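Side-chain contacts in nitronate monooxygenase family protein (Pseudomonas aeruginosa, PDB 4QIT), which uses FMN and molecular oxygen to oxidise and denitrify alkyl nitronates, with the toxin propionate 3-nitronate as its best substrate: residues 58-61 and 62-65; 343-346 and 347-351; 307-310 and 311-314; 98-102 and 103-107; 317-321 and 322-326. The protein carries 1 engineered substitution. All blocks are in the same frame, centred on the assembly; numbering follows the deposited sequence.

Overall arrangement
Contacts 1, 2 and 3 lie within helices, while contacts 4 and 5 are helix ends. Contacts 1 to 4 are partly buried, and contact 5 lies at the surface. Contact 1 sits on helix 54-65 of the TIM barrel, with arginines reaching toward the acidic end of helix 124-131. Contact 2 opens helix 344-355, where a threonine hydroxyl and a water add to the backbone bonds. Contacts 3 and 5 share helix 307-320: the first carries a tyrosine under a lysine chain, the second is the helix's Schellman end. Contact 4 ends helix 86-101 in the same way. It touches contact 3 through Phe100 and contact 5 through Phe103. Contacts 2 and 3 lie on opposite sides of the chain's centre.

Contact 1 of 5, residues 58-61 and 62-65; sequences RALI and REVR
Arg62 N donates to Arg58 O at 3.0 Å, and the same i to i+4 bonding runs on through Glu63 to Ala59, Val64 to Leu60 and Arg65 to Ile61, so residues 58-65 form regular helix. Arg58 and Arg62, one turn apart, lie side by side and point the same way. Arg58 CD sits over one face of the Arg62 guanidinium, toward its rim, 3.8 Å from Arg62 NH2. The two guanidinium planes are turned 72° apart. Arg58 NH1 and Arg62 NH2 are 4.4 Å apart, and both form salt bridges with Glu131 OE2. That shared carboxylate probably offsets the like charges. Arg58 is also bridged to Glu130 and Glu55. This is the helix of the beta-alpha-beta unit between strands 45-48 and 72-77 of the TIM barrel. Its buried side carries Ile61 and Val64, both against Phe72 of strand 72-77. Val64 CG2 rests 3.3 Å from Leu60 O. Glu63 has CG beside its own backbone N (chi1 -72°), which lays Glu63 CG 3.2 Å from Ala59 O. Leu60 CD2 is 4.3 Å from Glu63 OE2. Leu60 and Glu63 also both touch Pro32 of helix 32-41.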
loop_
_atom_site.group_PDB
_atom_site.type_symbol
_atom_site.label_atom_id
_atom_site.label_comp_id
_atom_site.label_asym_id
_atom_site.label_seq_id
_atom_site.Cartn_x
_atom_site.Cartn_y
_atom_site.Cartn_z
ATOM N N ARG A 58 27.542 -5.330 21.727
ATOM C CA ARG A 58 28.495 -6.426 21.649
ATOM C C ARG A 58 28.002 -7.624 22.451
ATOM O O ARG A 58 28.067 -8.757 21.972
ATOM C CB ARG A 58 29.875 -5.985 22.164
ATOM C CG ARG A 58 30.987 -6.975 21.828
ATOM C CD ARG A 58 32.270 -6.692 22.606
ATOM N NE ARG A 58 32.803 -5.351 22.366
ATOM C CZ ARG A 58 33.573 -5.024 21.333
ATOM N NH1 ARG A 58 33.873 -5.931 20.415
ATOM N NH2 ARG A 58 34.027 -3.783 21.200
ATOM N N ALA A 59 27.506 -7.371 23.660
ATOM C CA ALA A 59 27.041 -8.446 24.528
ATOM C C ALA A 59 25.851 -9.173 23.916
ATOM O O ALA A 59 25.746 -10.399 24.016
ATOM C CB ALA A 59 26.687 -7.909 25.891
ATOM N N LEU A 60 24.955 -8.411 23.293
ATOM C CA LEU A 60 23.792 -8.981 22.621
ATOM C C LEU A 60 24.182 -9.890 21.458
ATOM O O LEU A 60 23.590 -10.951 21.262
ATOM C CB LEU A 60 22.866 -7.865 22.128
ATOM C CG LEU A 60 22.051 -7.180 23.225
ATOM C CD1 LEU A 60 21.402 -5.921 22.689
ATOM C CD2 LEU A 60 20.996 -8.132 23.788
ATOM N N ILE A 61 25.178 -9.469 20.681
ATOM C CA ILE A 61 25.673 -10.274 19.571
ATOM C C ILE A 61 26.263 -11.578 20.112
ATOM O O ILE A 61 26.026 -12.665 19.572
ATOM C CB ILE A 61 26.723 -9.494 18.750
ATOM C CG1 ILE A 61 26.055 -8.331 18.014
ATOM C CG2 ILE A 61 27.447 -10.392 17.755
ATOM C CD1 ILE A 61 27.039 -7.378 17.361
ATOM N N ARG A 62 27.002 -11.474 21.211
ATOM C CA ARG A 62 27.591 -12.657 21.813
ATOM C C ARG A 62 26.531 -13.581 22.398
ATOM O O ARG A 62 26.687 -14.804 22.361
ATOM C CB ARG A 62 28.641 -12.260 22.849
ATOM C CG ARG A 62 29.826 -11.592 22.187
ATOM C CD ARG A 62 30.953 -11.288 23.144
ATOM N NE ARG A 62 32.081 -10.708 22.422
ATOM C CZ ARG A 62 33.280 -10.491 22.953
ATOM N NH1 ARG A 62 33.515 -10.815 24.217
ATOM N NH2 ARG A 62 34.243 -9.956 22.214
ATOM N N GLU A 63 25.441 -13.012 22.907
ATOM C CA GLU A 63 24.347 -13.845 23.399
ATOM C C GLU A 63 23.754 -14.694 22.275
ATOM O O GLU A 63 23.478 -15.884 22.465
ATOM C CB GLU A 63 23.251 -13.002 24.061
ATOM C CG GLU A 63 23.650 -12.413 25.412
ATOM C CD GLU A 63 22.515 -11.657 26.087
ATOM O OE1 GLU A 63 22.805 -10.795 26.949
ATOM O OE2 GLU A 63 21.336 -11.923 25.762
ATOM N N VAL A 64 23.540 -14.086 21.111
ATOM C CA VAL A 64 23.027 -14.836 19.964
ATOM C C VAL A 64 23.971 -15.988 19.610
ATOM O O VAL A 64 23.526 -17.115 19.399
ATOM C CB VAL A 64 22.817 -13.933 18.727
ATOM C CG1 VAL A 64 22.208 -14.720 17.584
ATOM C CG2 VAL A 64 21.919 -12.743 19.082
ATOM N N ARG A 65 25.270 -15.700 19.579
ATOM C CA ARG A 65 26.268 -16.715 19.239
ATOM C C ARG A 65 26.338 -17.857 20.243
ATOM O O ARG A 65 26.773 -18.958 19.899
ATOM C CB ARG A 65 27.652 -16.087 19.071
ATOM C CG ARG A 65 27.832 -15.355 17.762
ATOM C CD ARG A 65 29.307 -15.198 17.412
ATOM N NE ARG A 65 29.534 -14.100 16.475
ATOM C CZ ARG A 65 29.764 -14.251 15.176
ATOM N NH1 ARG A 65 29.815 -15.462 14.640
ATOM N NH2 ARG A 65 29.958 -13.189 14.411
#

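Contact 2 of 5, residues 343-346 and 347-351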
loop_
_atom_site.group_PDB
_atom_site.type_symbol
_atom_site.label_atom_id
_atom_site.label_comp_id
_atom_site.label_asym_id
_atom_site.label_seq_id
_atom_site.Cartn_x
_atom_site.Cartn_y
_atom_site.Cartn_z
ATOM N N PRO A 343 6.106 -21.494 18.454
ATOM C CA PRO A 343 7.555 -21.405 18.671
ATOM C C PRO A 343 8.222 -21.031 17.355
ATOM O O PRO A 343 7.804 -21.512 16.296
ATOM C CB PRO A 343 7.937 -22.837 19.073
ATOM C CG PRO A 343 6.690 -23.384 19.692
ATOM C CD PRO A 343 5.552 -22.789 18.900
ATOM N N ALA A 344 9.225 -20.161 17.416
ATOM C CA ALA A 344 9.799 -19.604 16.196
ATOM C C ALA A 344 10.361 -20.639 15.231
ATOM O O ALA A 344 10.206 -20.497 14.015
ATOM C CB ALA A 344 10.842 -18.550 16.538
ATOM N N ALA A 345 10.992 -21.685 15.763
ATOM C CA ALA A 345 11.505 -22.754 14.920
ATOM C C ALA A 345 10.360 -23.463 14.190
ATOM O O ALA A 345 10.467 -23.742 12.990
ATOM C CB ALA A 345 12.315 -23.743 15.746
ATOM N N GLU A 346 9.268 -23.739 14.903
ATOM C CA GLU A 346 8.078 -24.311 14.263
ATOM C C GLU A 346 7.499 -23.368 13.210
ATOM O O GLU A 346 7.088 -23.806 12.136
ATOM C CB GLU A 346 6.994 -24.692 15.283
ATOM C CG GLU A 346 5.754 -25.332 14.625
ATOM C CD GLU A 346 4.659 -25.750 15.608
ATOM O OE1 GLU A 346 4.890 -25.742 16.843
ATOM O OE2 GLU A 346 3.550 -26.096 15.137
ATOM N N LEU A 347 7.460 -22.075 13.507
ATOM C CA LEU A 347 6.950 -21.142 12.511
ATOM C C LEU A 347 7.831 -21.147 11.257
ATOM O O LEU A 347 7.314 -21.210 10.144
ATOM C CB LEU A 347 6.786 -19.732 13.088
ATOM C CG LEU A 347 6.350 -18.683 12.063
ATOM C CD1 LEU A 347 4.988 -19.017 11.454
ATOM C CD2 LEU A 347 6.324 -17.291 12.684
ATOM N N LEU A 348 9.150 -21.092 11.433
ATOM C CA LEU A 348 10.059 -21.162 10.294
ATOM C C LEU A 348 9.805 -22.436 9.465
ATOM O O LEU A 348 9.621 -22.368 8.244
ATOM C CB LEU A 348 11.516 -21.050 10.763
ATOM C CG LEU A 348 12.581 -20.623 9.751
ATOM C CD1 LEU A 348 12.910 -21.736 8.755
ATOM C CD2 LEU A 348 12.156 -19.341 9.008
ATOM N N ARG A 349 9.763 -23.581 10.141
ATOM C CA ARG A 349 9.468 -24.872 9.523
ATOM C C ARG A 349 8.163 -24.826 8.723
ATOM O O ARG A 349 8.099 -25.294 7.577
ATOM C CB ARG A 349 9.354 -25.916 10.641
ATOM C CG ARG A 349 9.758 -27.337 10.299
ATOM C CD ARG A 349 9.794 -28.187 11.575
ATOM N NE ARG A 349 10.712 -27.620 12.552
ATOM C CZ ARG A 349 10.424 -27.347 13.826
ATOM N NH1 ARG A 349 9.224 -27.590 14.337
ATOM N NH2 ARG A 349 11.365 -26.826 14.597
ATOM N N THR A 350 7.133 -24.252 9.333
ATOM C CA THR A 350 5.813 -24.166 8.727
ATOM C C THR A 350 5.827 -23.295 7.470
ATOM O O THR A 350 5.228 -23.647 6.450
ATOM C CB THR A 350 4.782 -23.633 9.740
ATOM O OG1 THR A 350 4.701 -24.536 10.859
ATOM C CG2 THR A 350 3.416 -23.517 9.098
ATOM N N LEU A 351 6.510 -22.158 7.549
ATOM C CA LEU A 351 6.682 -21.293 6.387
ATOM C C LEU A 351 7.385 -21.995 5.235
ATOM O O LEU A 351 7.011 -21.811 4.073
ATOM C CB LEU A 351 7.446 -20.030 6.777
ATOM C CG LEU A 351 6.696 -19.095 7.736
ATOM C CD1 LEU A 351 7.650 -18.027 8.222
ATOM C CD2 LEU A 351 5.483 -18.464 7.064
HETATM O O HOH W 1 2.735 -25.472 12.368
#
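Thr350 and Glu346 meet one turn apart in the first turns of helix 344-355, the last helix of this TIM-barrel protein. Glu346 O takes two bonds from the one threonine. Thr350 N and Thr350 OG1 both donate to Glu346 O, each at 2.8 Å. The two donors come from opposite faces of the carbonyl plane, with the hydroxyl 39° out of it. Thr350 OG1 lies beside its own backbone N (chi1 -61°), which turns the hydroxyl back to the preceding turn. Pro343 is the N-cap, just before the helix, and its O accepts from Leu347 N. Ala344 O and Ala345 O are taken by Leu348 N and Arg349 N. Ala344 N bonds to Glu253 OE1, so this first-turn N-H is also met. Arg349 bends at chi3 (-58°) and folds its guanidinium back over the backbone. Ala345 O lies over one face of that group, and Arg349 NH2 is 3.4 Å from Ala345 CB. The side chains of Glu346 and Thr350 run alongside each other. One water joins their ends, donating to Glu346 OE2 at 3.0 Å and to Thr350 OG1 at 2.6 Å.

Contact 3 of 5, residues 307-310 and 311-314; sequences FVYD and ATKA
The Tyr309 ring carries the side chain of Lys313 on one face. Lys313 CG stands over the ring centre, 4.2 Å from the centroid of the Tyr309 ring and 8° off the ring normal, in a CH-pi contact. The lysine chain then passes on toward the ring's rim, where Lys313 CE lies 3.8 Å from Tyr309 CE2. Thr312 CB approaches the ring obliquely, 4.1 Å from Tyr309 CD1. Tyr309 CG is anti to the backbone N (chi1 -155°), which sends the ring along the helix toward the next turn. With chi1 -78°, Lys313 CG lies beside its own backbone N, and the lysine chain leaves on the side of the Tyr309 ring. The pair is an i to i+4 contact on helix 307-320, a regular helix here. Lys313 N donates to Tyr309 O at 2.8 Å in the same turn. Thr312 N bonds to Val308 O. The Thr312 hydroxyl is hydrogen-bonded to Met278 O. Asp310 OD2 accepts from Lys112 N, which ties the helix to the loop that follows helix 86-101. Ala311 CB is 3.4 Å from Val308 O, and the methyl packs on Leu93 and Leu96 of helix 86-101. The side chain of Tyr309 comes to about 6 Å from the bound nitroethane, and it touches Ala329.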
loop_
_atom_site.group_PDB
_atom_site.type_symbol
_atom_site.label_atom_id
_atom_site.label_comp_id
_atom_site.label_asym_id
_atom_site.label_seq_id
_atom_site.Cartn_x
_atom_site.Cartn_y
_atom_site.Cartn_z
ATOM N N PHE A 307 13.547 12.328 19.633
ATOM C CA PHE A 307 13.150 13.007 20.860
ATOM C C PHE A 307 11.680 12.783 21.185
ATOM O O PHE A 307 11.316 12.633 22.354
ATOM C CB PHE A 307 13.466 14.513 20.782
ATOM C CG PHE A 307 14.918 14.812 20.537
ATOM C CD1 PHE A 307 15.814 14.880 21.601
ATOM C CD2 PHE A 307 15.389 15.024 19.246
ATOM C CE1 PHE A 307 17.159 15.149 21.373
ATOM C CE2 PHE A 307 16.730 15.294 19.013
ATOM C CZ PHE A 307 17.614 15.352 20.080
ATOM N N VAL A 308 10.827 12.783 20.163
ATOM C CA VAL A 308 9.409 12.493 20.364
ATOM C C VAL A 308 9.209 11.144 21.048
ATOM O O VAL A 308 8.411 11.029 21.981
ATOM C CB VAL A 308 8.625 12.534 19.038
ATOM C CG1 VAL A 308 7.156 12.165 19.259
ATOM C CG2 VAL A 308 8.738 13.909 18.407
ATOM N N TYR A 309 9.943 10.125 20.599
ATOM C CA TYR A 309 9.807 8.807 21.220
ATOM C C TYR A 309 10.235 8.798 22.690
ATOM O O TYR A 309 9.673 8.062 23.490
ATOM C CB TYR A 309 10.536 7.719 20.416
ATOM C CG TYR A 309 9.955 6.333 20.651
ATOM C CD1 TYR A 309 8.585 6.155 20.786
ATOM C CD2 TYR A 309 10.769 5.212 20.729
ATOM C CE1 TYR A 309 8.033 4.903 20.992
ATOM C CE2 TYR A 309 10.221 3.943 20.939
ATOM C CZ TYR A 309 8.850 3.804 21.064
ATOM O OH TYR A 309 8.282 2.564 21.272
ATOM N N ASP A 310 11.212 9.625 23.049
ATOM C CA ASP A 310 11.614 9.741 24.448
ATOM C C ASP A 310 10.439 10.243 25.293
ATOM O O ASP A 310 10.194 9.734 26.389
ATOM C CB ASP A 310 12.821 10.677 24.562
ATOM C CG ASP A 310 13.482 10.620 25.929
ATOM O OD1 ASP A 310 13.525 9.530 26.539
ATOM O OD2 ASP A 310 13.963 11.675 26.405
ATOM N N ALA A 311 9.695 11.215 24.772
ATOM C CA ALA A 311 8.526 11.726 25.479
ATOM C C ALA A 311 7.455 10.636 25.595
ATOM O O ALA A 311 6.876 10.415 26.664
ATOM C CB ALA A 311 7.966 12.978 24.778
ATOM N N THR A 312 7.208 9.945 24.494
ATOM C CA THR A 312 6.206 8.890 24.468
ATOM C C THR A 312 6.568 7.760 25.427
ATOM O O THR A 312 5.692 7.245 26.135
ATOM C CB THR A 312 6.035 8.357 23.040
ATOM O OG1 THR A 312 5.509 9.405 22.213
ATOM C CG2 THR A 312 5.089 7.156 22.990
ATOM N N LYS A 313 7.844 7.377 25.462
ATOM C CA LYS A 313 8.284 6.328 26.389
ATOM C C LYS A 313 8.014 6.705 27.844
ATOM O O LYS A 313 7.575 5.871 28.644
ATOM C CB LYS A 313 9.755 5.979 26.169
ATOM C CG LYS A 313 9.983 5.096 24.968
ATOM C CD LYS A 313 11.457 4.722 24.849
ATOM C CE LYS A 313 11.639 3.293 24.383
ATOM N NZ LYS A 313 12.965 2.759 24.826
ATOM N N ALA A 314 8.241 7.968 28.183
ATOM C CA ALA A 314 7.909 8.447 29.517
ATOM C C ALA A 314 6.415 8.303 29.818
ATOM O O ALA A 314 6.039 7.886 30.910
ATOM C CB ALA A 314 8.348 9.892 29.687
#

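Contact 4 of 5, residues 98-102 and 103-107; sequences PLFAE and FGAEP
Phe100 lays one ring face against Pro107. Pro107 CA stands over the ring centre, 3.6 Å from the centroid of the Phe100 ring and only 2° off the ring normal, as a CH-pi contact. The proline ring crosses this face at a slant, with Pro107 CG 3.8 Å from Phe100 CD2. Ala105 CB comes to the ring's edge, near its plane. Phe103 forms a second CH-pi pair, with its neighbour Glu102. Glu102 CB lies over one face, toward the rim, 4.1 Å from the centroid of the Phe103 ring. The two side chains run together in the same direction, with carboxylate and ring planes 32° apart. Phe103 CG sits beside its own backbone N (chi1 -54°), which brings the ring back over the last turn, with Phe103 CD2 3.2 Å from Leu99 O. The backbone is a Schellman motif that ends helix 86-101. Ala105 N donates to Phe100 O at 3.0 Å, and Gly104 N donates to Ala101 O at 3.0 Å. Phe103 N also reaches Phe100 O, from the face opposite Ala105 N. Gly104 takes the positive phi of the C-prime position. The Glu102 carboxylate is salt-bridged to Arg289. Phe100 packs on Ala314 and Leu315 of helix 307-320, Ala105 meets Ala318 of that helix, and Pro107 turns back onto Leu93 and Lys97 of helix 86-101.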
loop_
_atom_site.group_PDB
_atom_site.type_symbol
_atom_site.label_atom_id
_atom_site.label_comp_id
_atom_site.label_asym_id
_atom_site.label_seq_id
_atom_site.Cartn_x
_atom_site.Cartn_y
_atom_site.Cartn_z
ATOM N N PRO A 98 -1.700 16.843 30.242
ATOM C CA PRO A 98 -2.911 16.208 30.783
ATOM C C PRO A 98 -2.895 14.679 30.710
ATOM O O PRO A 98 -3.487 14.030 31.575
ATOM C CB PRO A 98 -4.026 16.760 29.886
ATOM C CG PRO A 98 -3.490 18.045 29.367
ATOM C CD PRO A 98 -2.027 17.794 29.163
ATOM N N LEU A 99 -2.238 14.114 29.700
ATOM C CA LEU A 99 -2.117 12.661 29.595
ATOM C C LEU A 99 -1.290 12.079 30.745
ATOM O O LEU A 99 -1.653 11.052 31.341
ATOM C CB LEU A 99 -1.516 12.272 28.241
ATOM C CG LEU A 99 -2.329 12.745 27.036
ATOM C CD1 LEU A 99 -1.580 12.475 25.733
ATOM C CD2 LEU A 99 -3.708 12.091 27.032
ATOM N N PHE A 100 -0.178 12.732 31.064
ATOM C CA PHE A 100 0.635 12.297 32.193
ATOM C C PHE A 100 -0.165 12.416 33.484
ATOM O O PHE A 100 -0.093 11.537 34.353
ATOM C CB PHE A 100 1.914 13.134 32.293
ATOM C CG PHE A 100 2.990 12.738 31.312
ATOM C CD1 PHE A 100 3.915 11.760 31.643
ATOM C CD2 PHE A 100 3.084 13.353 30.067
ATOM C CE1 PHE A 100 4.913 11.403 30.755
ATOM C CE2 PHE A 100 4.080 12.989 29.166
ATOM C CZ PHE A 100 4.992 12.016 29.512
ATOM N N ALA A 101 -0.946 13.491 33.592
ATOM C CA ALA A 101 -1.707 13.778 34.809
ATOM C C ALA A 101 -2.791 12.736 35.087
ATOM O O ALA A 101 -3.134 12.490 36.248
ATOM C CB ALA A 101 -2.306 15.187 34.749
ATOM N N GLU A 102 -3.324 12.119 34.032
ATOM C CA GLU A 102 -4.276 11.012 34.182
ATOM C C GLU A 102 -3.710 9.890 35.049
ATOM O O GLU A 102 -4.453 9.140 35.701
ATOM C CB GLU A 102 -4.624 10.416 32.812
ATOM C CG GLU A 102 -5.568 11.234 31.957
ATOM C CD GLU A 102 -6.055 10.455 30.743
ATOM O OE1 GLU A 102 -6.228 11.073 29.672
ATOM O OE2 GLU A 102 -6.276 9.231 30.875
ATOM N N PHE A 103 -2.389 9.762 35.029
ATOM C CA PHE A 103 -1.709 8.682 35.724
ATOM C C PHE A 103 -0.907 9.194 36.908
ATOM O O PHE A 103 -0.030 8.498 37.426
ATOM C CB PHE A 103 -0.838 7.927 34.727
ATOM C CG PHE A 103 -1.608 7.459 33.535
ATOM C CD1 PHE A 103 -2.562 6.459 33.681
ATOM C CD2 PHE A 103 -1.422 8.038 32.287
ATOM C CE1 PHE A 103 -3.315 6.022 32.604
ATOM C CE2 PHE A 103 -2.168 7.609 31.197
ATOM C CZ PHE A 103 -3.116 6.600 31.352
ATOM N N GLY A 104 -1.226 10.414 37.327
ATOM C CA GLY A 104 -0.647 10.998 38.526
ATOM C C GLY A 104 0.793 11.401 38.322
ATOM O O GLY A 104 1.556 11.543 39.279
ATOM N N ALA A 105 1.170 11.582 37.061
ATOM C CA ALA A 105 2.560 11.838 36.726
ATOM C C ALA A 105 2.740 13.214 36.096
ATOM O O ALA A 105 1.776 13.864 35.682
ATOM C CB ALA A 105 3.087 10.751 35.797
ATOM N N GLU A 106 3.988 13.650 36.023
ATOM C CA GLU A 106 4.331 14.840 35.267
ATOM C C GLU A 106 5.192 14.407 34.092
ATOM O O GLU A 106 5.805 13.335 34.142
ATOM C CB GLU A 106 5.089 15.832 36.150
ATOM C CG GLU A 106 4.247 16.413 37.269
ATOM C CD GLU A 106 4.982 17.483 38.047
ATOM O OE1 GLU A 106 6.223 17.561 37.927
ATOM O OE2 GLU A 106 4.316 18.247 38.778
ATOM N N PRO A 107 5.237 15.231 33.031
ATOM C CA PRO A 107 6.098 14.931 31.884
ATOM C C PRO A 107 7.559 14.992 32.307
ATOM O O PRO A 107 7.883 15.662 33.299
ATOM C CB PRO A 107 5.808 16.081 30.914
ATOM C CG PRO A 107 4.475 16.609 31.316
ATOM C CD PRO A 107 4.439 16.449 32.812
#

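Contact 5 of 5, residues 317-321 and 322-326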
loop_
_atom_site.group_PDB
_atom_site.type_symbol
_atom_site.label_atom_id
_atom_site.label_comp_id
_atom_site.label_asym_id
_atom_site.label_seq_id
_atom_site.Cartn_x
_atom_site.Cartn_y
_atom_site.Cartn_z
ATOM N N THR A 317 5.508 4.710 30.324
ATOM C CA THR A 317 5.967 4.247 31.632
ATOM C C THR A 317 4.958 4.641 32.699
ATOM O O THR A 317 4.614 3.836 33.568
ATOM C CB THR A 317 7.361 4.811 31.955
ATOM O OG1 THR A 317 8.313 4.311 31.006
ATOM C CG2 THR A 317 7.812 4.397 33.347
ATOM N N ALA A 318 4.461 5.867 32.619
ATOM C CA ALA A 318 3.484 6.349 33.584
ATOM C C ALA A 318 2.172 5.576 33.454
ATOM O O ALA A 318 1.535 5.238 34.451
ATOM C CB ALA A 318 3.259 7.830 33.403
ATOM N N ALA A 319 1.762 5.290 32.219
ATOM C CA ALA A 319 0.524 4.556 32.004
ATOM C C ALA A 319 0.661 3.122 32.497
ATOM O O ALA A 319 -0.246 2.601 33.157
ATOM C CB ALA A 319 0.120 4.588 30.515
ATOM N N LEU A 320 1.791 2.495 32.178
ATOM C CA LEU A 320 2.038 1.099 32.538
ATOM C C LEU A 320 2.033 0.940 34.056
ATOM O O LEU A 320 1.570 -0.074 34.584
ATOM C CB LEU A 320 3.373 0.630 31.942
ATOM C CG LEU A 320 3.740 -0.846 32.083
ATOM C CD1 LEU A 320 2.623 -1.686 31.534
ATOM C CD2 LEU A 320 5.019 -1.143 31.332
ATOM N N ALA A 321 2.513 1.962 34.750
ATOM C CA ALA A 321 2.581 1.934 36.215
ATOM C C ALA A 321 1.198 2.015 36.869
ATOM O O ALA A 321 1.074 1.891 38.090
ATOM C CB ALA A 321 3.474 3.053 36.721
ATOM N N ARG A 322 0.163 2.241 36.065
ATOM C CA ARG A 322 -1.208 2.246 36.567
ATOM C C ARG A 322 -2.032 1.176 35.862
ATOM O O ARG A 322 -3.266 1.172 35.944
ATOM C CB ARG A 322 -1.855 3.618 36.392
ATOM C CG ARG A 322 -1.185 4.745 37.160
ATOM C CD ARG A 322 -1.330 4.572 38.677
ATOM N NE ARG A 322 -0.804 5.743 39.373
ATOM C CZ ARG A 322 0.444 5.850 39.816
ATOM N NH1 ARG A 322 1.302 4.844 39.659
ATOM N NH2 ARG A 322 0.836 6.962 40.429
ATOM N N GLY A 323 -1.339 0.270 35.176
ATOM C CA GLY A 323 -1.969 -0.861 34.508
ATOM C C GLY A 323 -2.654 -0.507 33.191
ATOM O O GLY A 323 -3.486 -1.273 32.684
ATOM N N ASN A 324 -2.311 0.658 32.641
ATOM C CA ASN A 324 -2.929 1.150 31.409
ATOM C C ASN A 324 -2.012 0.931 30.202
ATOM O O ASN A 324 -0.863 1.394 30.180
ATOM C CB ASN A 324 -3.292 2.633 31.563
ATOM C CG ASN A 324 -4.073 3.192 30.374
ATOM O OD1 ASN A 324 -3.608 3.155 29.234
ATOM N ND2 ASN A 324 -5.258 3.740 30.647
ATOM N N HIS A 325 -2.529 0.211 29.207
ATOM C CA HIS A 325 -1.750 -0.157 28.024
ATOM C C HIS A 325 -2.163 0.599 26.775
ATOM O O HIS A 325 -1.739 0.239 25.678
ATOM C CB HIS A 325 -1.862 -1.660 27.777
ATOM C CG HIS A 325 -1.311 -2.483 28.900
ATOM N ND1 HIS A 325 0.012 -2.847 28.968
ATOM C CD2 HIS A 325 -1.899 -2.966 30.020
ATOM C CE1 HIS A 325 0.215 -3.550 30.074
ATOM N NE2 HIS A 325 -0.927 -3.631 30.727
ATOM N N ASP A 326 -2.948 1.659 26.944
ATOM C CA ASP A 326 -3.533 2.370 25.797
ATOM C C ASP A 326 -2.573 3.311 25.075
ATOM O O ASP A 326 -2.973 4.001 24.137
ATOM C CB ASP A 326 -4.781 3.156 26.221
ATOM C CG ASP A 326 -5.962 2.263 26.526
ATOM O OD1 ASP A 326 -5.960 1.082 26.109
ATOM O OD2 ASP A 326 -6.905 2.753 27.181
#
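Arg322 wraps back against Ala321 in the loop that follows helix 307-320. Its chain bends at chi2 (-67°), which brings Arg322 CD 3.6 Å from Ala321 O. The same carbonyl lies at the edge of the guanidinium, near its plane. Arg322 NH1 makes a weak hydrogen bond to Ala321 O at 3.4 Å. Ala319, the buried residue of the group, faces Asn324. Ala319 CB is 3.4 Å from Asn324 O and 4.1 Å from Asn324 CB. Ala319 O is gripped twice, by Arg322 N at 3.0 Å and by Asn324 N at 2.9 Å. These donors come from opposite faces of its carbonyl plane, 58° and 43° out of it. Leu320 CD1 meets the His325 ring obliquely, 3.4 Å from His325 CE1. Asn324 OD1 accepts from Asp326 N, two residues on, in an Asx turn. Asn324 also packs on Phe103, and Ala318 on Ala105, both from the loop after helix 86-101. Gly323 N donates to Leu320 O to close a type I beta turn. Gly323 has positive phi and is the C-prime residue. With the bond from Asn324 N to Ala319 O, this is the Schellman motif that ends an alpha helix.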